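Local coordinates for protein putative endo-1,4-beta-xylanase (Bacteroides thetaiotaomicron VPI-5482, PDB 5MSX) that probably cleaves glycosidic bonds in plant pectin, as a family 43 glycoside hydrolase linked to arabinofuranosidase activity and arabinan breakdown, at residues Ala37-Ile42 / Cys262-Glu267; Asn43-Cys48 / Val67-Asp72. All blocks are in the same frame, centred on the assembly; numbering follows the deposited sequence.

Overall arrangement
Contact 1 joins two blades of the five-bladed beta-propeller of family 43 hydrolases, and contact 2 lies within the first of them. In contact 1 the strand 37-42 meets the parallel strand 261-264, largely through side chains, while in contact 2 strand 45-52, which follows 37-42 in its own sheet, pairs by its backbone with strand 67-70. The two are tied together where Gln40 O receives a probable hydrogen bond from Tyr47 N, at 2.8 Å. Both are mostly buried. Contact 1, with a calcium ion near one end, relies on sulfur, aromatic and carboxylate contacts; contact 2 has a regular backbone ladder, and beyond its end, in the loops, the more exposed Asn43 and Lys71 pack against a second subunit.

Contact 1: Ala37-Ile42 / Cys262-Glu267; sequences ASIQEI and CVFHPE. With EDO (1,2-ethanediol), chain V.
Glu41 reaches from one blade of the propeller to Pro266 and Glu267, in the loop that follows strand 261-264 of another. Its CB lies 4.1 Å from O2 of an ethanediol, the chain then runs extended, with CG trans to the backbone N (chi1 -179°), and CD arrives beside Glu267. There OE1 takes the backbone N-H of Glu267, 2.8 Å from OE1 to N, from above the carboxylate plane, and also touches Pro266 CA. The other oxygen, OE2, pairs with Lys315, so the carboxylate joins a backbone N-H to a lysine charge. Further up, Ile39 lays CG2 over one face of the Phe264 ring, 4.0 Å from CG2 to the ring centroid, in a CH-pi contact displaced toward the rim. The same isoleucine offers its backbone N to Cys262 SG, a weak hydrogen bond at 3.3 Å. Between these points the ethanediol, probably from the crystallisation liquor, links the two backbones: Glu41 N bonds to its O2 and His265 N to its O1, each at 3.1 Å. The axes of the short strands 37-42 and 262-264 run parallel within 8° and come no nearer than 6.5 Å, too far for direct backbone pairing. Each instead pairs within its own blade: 37-42 with antiparallel strand 45-52, and 261-264 with 272-278, whose Tyr273 ring meets Phe264. Ser38 OG hydrogen-bonds to Pro94 O, and a calcium ion is bound close to that serine.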
loop_
_atom_site.group_PDB
_atom_site.type_symbol
_atom_site.label_atom_id
_atom_site.label_comp_id
_atom_site.label_asym_id
_atom_site.label_seq_id
_atom_site.Cartn_x
_atom_site.Cartn_y
_atom_site.Cartn_z
ATOM N N ALA C 37 -15.897 5.022 21.771
ATOM C CA ALA C 37 -15.835 5.963 20.652
ATOM C C ALA C 37 -14.423 6.174 20.124
ATOM O O ALA C 37 -13.442 6.185 20.891
ATOM C CB ALA C 37 -16.440 7.296 21.051
ATOM N N SER C 38 -14.333 6.321 18.805
ATOM C CA SER C 38 -13.108 6.651 18.104
ATOM C C SER C 38 -13.408 7.908 17.368
ATOM O O SER C 38 -14.228 7.904 16.470
ATOM C CB SER C 38 -12.724 5.539 17.121
ATOM O OG SER C 38 -12.313 4.388 17.834
ATOM N N ILE C 39 -12.806 9.008 17.810
ATOM C CA ILE C 39 -13.103 10.315 17.287
ATOM C C ILE C 39 -11.840 10.882 16.640
ATOM O O ILE C 39 -10.728 10.717 17.157
ATOM C CB ILE C 39 -13.626 11.227 18.393
ATOM C CG1 ILE C 39 -14.975 10.686 18.943
ATOM C CG2 ILE C 39 -13.764 12.662 17.888
ATOM C CD1 ILE C 39 -15.295 11.197 20.343
ATOM N N GLN C 40 -12.008 11.527 15.491
ATOM C CA GLN C 40 -10.864 12.002 14.709
ATOM C C GLN C 40 -11.282 13.103 13.754
ATOM O O GLN C 40 -12.435 13.168 13.355
ATOM C CB GLN C 40 -10.215 10.813 13.939
ATOM C CG GLN C 40 -11.147 10.174 12.936
ATOM C CD GLN C 40 -10.631 8.902 12.305
ATOM O OE1 GLN C 40 -11.316 7.881 12.336
ATOM N NE2 GLN C 40 -9.433 8.951 11.699
ATOM N N GLU C 41 -10.352 13.980 13.411
ATOM C CA GLU C 41 -10.561 14.917 12.341
ATOM C C GLU C 41 -9.992 14.337 11.061
ATOM O O GLU C 41 -8.850 13.890 11.060
ATOM C CB GLU C 41 -9.884 16.236 12.641
ATOM C CG GLU C 41 -10.080 17.302 11.578
ATOM C CD GLU C 41 -9.487 18.653 11.974
ATOM O OE1 GLU C 41 -8.795 18.735 13.008
ATOM O OE2 GLU C 41 -9.730 19.650 11.250
ATOM N N ILE C 42 -10.793 14.331 9.993
ATOM C CA ILE C 42 -10.358 13.880 8.686
ATOM C C ILE C 42 -10.768 14.931 7.663
ATOM O O ILE C 42 -11.955 15.192 7.497
ATOM C CB ILE C 42 -11.004 12.550 8.258
ATOM C CG1 ILE C 42 -10.808 11.467 9.312
ATOM C CG2 ILE C 42 -10.421 12.068 6.913
ATOM C CD1 ILE C 42 -11.551 10.181 8.981
ATOM N N CYS C 262 -11.292 7.274 23.526
ATOM C CA CYS C 262 -10.125 7.533 22.677
ATOM C C CYS C 262 -9.449 8.815 23.124
ATOM O O CYS C 262 -9.966 9.531 24.006
ATOM C CB CYS C 262 -10.517 7.650 21.213
ATOM S SG CYS C 262 -11.570 9.087 20.903
ATOM N N VAL C 263 -8.300 9.071 22.512
ATOM C CA VAL C 263 -7.591 10.348 22.540
ATOM C C VAL C 263 -7.473 10.894 21.121
ATOM O O VAL C 263 -7.240 10.160 20.166
ATOM C CB VAL C 263 -6.192 10.244 23.230
ATOM C CG1 VAL C 263 -5.356 11.523 23.066
ATOM C CG2 VAL C 263 -6.381 9.946 24.715
ATOM N N PHE C 264 -7.661 12.202 20.986
ATOM C CA PHE C 264 -7.485 12.866 19.715
ATOM C C PHE C 264 -7.020 14.323 19.900
ATOM O O PHE C 264 -7.172 14.909 20.966
ATOM C CB PHE C 264 -8.778 12.800 18.869
ATOM C CG PHE C 264 -9.865 13.695 19.364
ATOM C CD1 PHE C 264 -10.710 13.282 20.366
ATOM C CD2 PHE C 264 -10.008 14.985 18.842
ATOM C CE1 PHE C 264 -11.715 14.129 20.845
ATOM C CE2 PHE C 264 -10.987 15.852 19.315
ATOM C CZ PHE C 264 -11.845 15.425 20.316
ATOM N N HIS C 265 -6.457 14.873 18.830
ATOM C CA HIS C 265 -6.136 16.271 18.743
ATOM C C HIS C 265 -6.523 16.755 17.352
ATOM O O HIS C 265 -6.247 16.074 16.388
ATOM C CB HIS C 265 -4.644 16.518 19.051
ATOM C CG HIS C 265 -3.690 15.998 18.026
ATOM N ND1 HIS C 265 -3.202 16.782 16.999
ATOM C CD2 HIS C 265 -3.052 14.810 17.919
ATOM C CE1 HIS C 265 -2.342 16.086 16.276
ATOM N NE2 HIS C 265 -2.231 14.887 16.814
ATOM N N PRO C 266 -7.192 17.915 17.257
ATOM C CA PRO C 266 -7.454 18.503 15.936
ATOM C C PRO C 266 -6.148 18.720 15.162
ATOM O O PRO C 266 -5.158 19.141 15.746
ATOM C CB PRO C 266 -8.106 19.850 16.263
ATOM C CG PRO C 266 -8.720 19.648 17.609
ATOM C CD PRO C 266 -7.830 18.679 18.338
ATOM N N GLU C 267 -6.161 18.406 13.875
ATOM C CA GLU C 267 -4.970 18.518 13.028
ATOM C C GLU C 267 -4.284 19.895 13.155
ATOM O O GLU C 267 -4.941 20.922 13.253
ATOM C CB GLU C 267 -5.340 18.208 11.558
ATOM C CG GLU C 267 -4.183 18.156 10.557
ATOM C CD GLU C 267 -3.163 17.043 10.798
ATOM O OE1 GLU C 267 -3.136 16.406 11.880
ATOM O OE2 GLU C 267 -2.346 16.809 9.884
HETATM C C1 EDO V . -6.359 11.836 15.702
HETATM O O1 EDO V . -5.863 12.730 16.718
HETATM C C2 EDO V . -6.889 12.601 14.509
HETATM O O2 EDO V . -7.608 13.774 14.913
#

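Contact 2: Asn43-Cys48 / Val67-Asp72; sequences NGVFYC and VWKSKD. With EDO (1,2-ethanediol), chain G.
Phe46 pairs with Ser70 and Cys48 with Trp68 as antiparallel hydrogen-bonded pairs flanking the non-hydrogen-bonded pair Tyr47-Lys69, the axes of the short strands running at 156° and 4.6 Å apart at their closest. Phe46 N reaches Ser70 O, and Cys48 N reaches Trp68 O in its carbonyl plane, both at 2.8 Å; the two return bonds, from Ser70 N and Trp68 N, come in tilted from the carbonyl planes. On one face of the sheet Tyr47 and Lys69 lie side by side and point the same way. The lysine runs along the tyrosine ring, CG 3.7 Å from Tyr47 CD2, and a bend at chi3 (54°) brings CE round toward the phenol end, 4.0 Å from Lys69 CE to Tyr47 OH. Val67 CG2 comes to the ring's edge, in plane, 3.8 Å from CD2 of Tyr47. The two polar tips share one partner: Tyr47 OH hydrogen-bonds to Glu123 OE1, and Lys69 NZ makes a salt bridge to that same oxygen. A leucine in place of Tyr47 would probably strip Glu123 of its phenol mate and open a gap beside the methylenes of Lys69. On the opposite face, Phe46 turns its ring edge to the carbonyl oxygens of Ser70 and Lys71, 3.5 Å from CD2 to Ser70 O, and meets Phe73 edge-to-face. Where the strand ends, Ser70 OG accepts from Asp72 N at 3.3 Å in an ST turn, and the same hydroxyl hydrogen-bonds to His75 O, while Asp72 OD1 takes the N-H of Val74 and OD2 pairs with His75 ND1. The chemistry thus divides by face: one packs an aromatic ring beside a hydrogen-bonded turn, whereas on the other a lysine and a phenol would be expected to stabilise a charged Glu123.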
loop_
_atom_site.group_PDB
_atom_site.type_symbol
_atom_site.label_atom_id
_atom_site.label_comp_id
_atom_site.label_asym_id
_atom_site.label_seq_id
_atom_site.Cartn_x
_atom_site.Cartn_y
_atom_site.Cartn_z
ATOM N N ASN C 43 -9.788 15.530 6.992
ATOM C CA ASN C 43 -10.035 16.543 5.964
ATOM C C ASN C 43 -10.934 17.689 6.442
ATOM O O ASN C 43 -11.921 18.028 5.805
ATOM C CB ASN C 43 -10.645 15.889 4.717
ATOM C CG ASN C 43 -9.772 14.795 4.146
ATOM O OD1 ASN C 43 -8.528 14.818 4.255
ATOM N ND2 ASN C 43 -10.401 13.849 3.509
ATOM N N GLY C 44 -10.610 18.256 7.582
ATOM C CA GLY C 44 -11.375 19.360 8.127
ATOM C C GLY C 44 -12.747 19.068 8.743
ATOM O O GLY C 44 -13.440 19.999 9.101
ATOM N N VAL C 45 -13.125 17.804 8.910
ATOM C CA VAL C 45 -14.415 17.430 9.527
ATOM C C VAL C 45 -14.167 16.410 10.663
ATOM O O VAL C 45 -13.340 15.522 10.509
ATOM C CB VAL C 45 -15.335 16.794 8.456
ATOM C CG1 VAL C 45 -16.664 16.375 9.052
ATOM C CG2 VAL C 45 -15.550 17.762 7.282
ATOM N N PHE C 46 -14.909 16.499 11.772
ATOM C CA PHE C 46 -14.793 15.483 12.844
ATOM C C PHE C 46 -15.693 14.295 12.568
ATOM O O PHE C 46 -16.789 14.461 12.064
ATOM C CB PHE C 46 -15.084 16.061 14.219
ATOM C CG PHE C 46 -14.232 17.275 14.561
ATOM C CD1 PHE C 46 -12.956 17.121 15.079
ATOM C CD2 PHE C 46 -14.719 18.565 14.363
ATOM C CE1 PHE C 46 -12.163 18.228 15.381
ATOM C CE2 PHE C 46 -13.950 19.679 14.682
ATOM C CZ PHE C 46 -12.664 19.520 15.197
ATOM N N TYR C 47 -15.177 13.099 12.840
ATOM C CA TYR C 47 -15.887 11.853 12.687
ATOM C C TYR C 47 -15.882 11.128 14.035
ATOM O O TYR C 47 -14.863 11.173 14.755
ATOM C CB TYR C 47 -15.177 10.973 11.673
ATOM C CG TYR C 47 -15.268 11.468 10.259
ATOM C CD1 TYR C 47 -14.504 12.549 9.823
ATOM C CD2 TYR C 47 -16.144 10.862 9.347
ATOM C CE1 TYR C 47 -14.596 13.003 8.521
ATOM C CE2 TYR C 47 -16.224 11.298 8.038
ATOM C CZ TYR C 47 -15.464 12.377 7.645
ATOM O OH TYR C 47 -15.584 12.792 6.360
ATOM N N CYS C 48 -17.013 10.478 14.364
ATOM C CA CYS C 48 -17.151 9.629 15.527
ATOM C C CYS C 48 -17.706 8.266 15.123
ATOM O O CYS C 48 -18.879 8.132 14.756
ATOM C CB CYS C 48 -18.031 10.294 16.592
ATOM S SG CYS C 48 -18.274 9.289 18.108
ATOM N N VAL C 67 -21.571 6.349 11.471
ATOM C CA VAL C 67 -20.538 7.329 11.756
ATOM C C VAL C 67 -21.187 8.685 11.875
ATOM O O VAL C 67 -21.854 9.125 10.961
ATOM C CB VAL C 67 -19.402 7.350 10.695
ATOM C CG1 VAL C 67 -19.897 7.767 9.303
ATOM C CG2 VAL C 67 -18.292 8.282 11.154
ATOM N N TRP C 68 -20.988 9.351 13.004
ATOM C CA TRP C 68 -21.478 10.701 13.196
ATOM C C TRP C 68 -20.403 11.684 12.772
ATOM O O TRP C 68 -19.207 11.430 12.994
ATOM C CB TRP C 68 -21.820 10.926 14.658
ATOM C CG TRP C 68 -22.934 10.121 15.201
ATOM C CD1 TRP C 68 -22.902 8.818 15.583
ATOM C CD2 TRP C 68 -24.262 10.586 15.461
ATOM N NE1 TRP C 68 -24.139 8.435 16.036
ATOM C CE2 TRP C 68 -24.985 9.511 15.986
ATOM C CE3 TRP C 68 -24.910 11.804 15.273
ATOM C CZ2 TRP C 68 -26.322 9.621 16.360
ATOM C CZ3 TRP C 68 -26.230 11.912 15.650
ATOM C CH2 TRP C 68 -26.923 10.829 16.179
ATOM N N LYS C 69 -20.819 12.784 12.148
ATOM C CA LYS C 69 -19.928 13.800 11.644
ATOM C C LYS C 69 -20.377 15.164 12.111
ATOM O O LYS C 69 -21.573 15.397 12.337
ATOM C CB LYS C 69 -19.930 13.830 10.108
ATOM C CG LYS C 69 -19.410 12.581 9.422
ATOM C CD LYS C 69 -19.794 12.537 7.932
ATOM C CE LYS C 69 -19.362 13.786 7.171
ATOM N NZ LYS C 69 -19.233 13.550 5.704
ATOM N N SER C 70 -19.409 16.066 12.179
ATOM C CA SER C 70 -19.594 17.407 12.633
ATOM C C SER C 70 -18.515 18.329 12.077
ATOM O O SER C 70 -17.319 17.987 12.084
ATOM C CB SER C 70 -19.478 17.442 14.160
ATOM O OG SER C 70 -19.699 18.746 14.636
ATOM N N LYS C 71 -18.916 19.533 11.675
ATOM C CA LYS C 71 -17.963 20.537 11.223
ATOM C C LYS C 71 -17.352 21.299 12.382
ATOM O O LYS C 71 -16.244 21.832 12.265
ATOM C CB LYS C 71 -18.637 21.496 10.255
ATOM C CG LYS C 71 -19.141 20.792 9.007
ATOM C CD LYS C 71 -19.642 21.774 7.955
ATOM C CE LYS C 71 -20.034 21.057 6.669
ATOM N NZ LYS C 71 -21.410 20.494 6.773
ATOM N N ASP C 72 -18.065 21.360 13.501
ATOM C CA ASP C 72 -17.674 22.234 14.614
ATOM C C ASP C 72 -17.496 21.520 15.969
ATOM O O ASP C 72 -17.109 22.165 16.938
ATOM C CB ASP C 72 -18.692 23.381 14.768
ATOM C CG ASP C 72 -20.127 22.889 15.040
ATOM O OD1 ASP C 72 -20.400 21.671 15.105
ATOM O OD2 ASP C 72 -21.020 23.736 15.197
HETATM C C1 EDO G . -5.904 11.654 4.675
HETATM O O1 EDO G . -7.186 11.677 5.288
HETATM C C2 EDO G . -5.767 13.000 4.002
HETATM O O2 EDO G . -6.904 13.242 3.150
#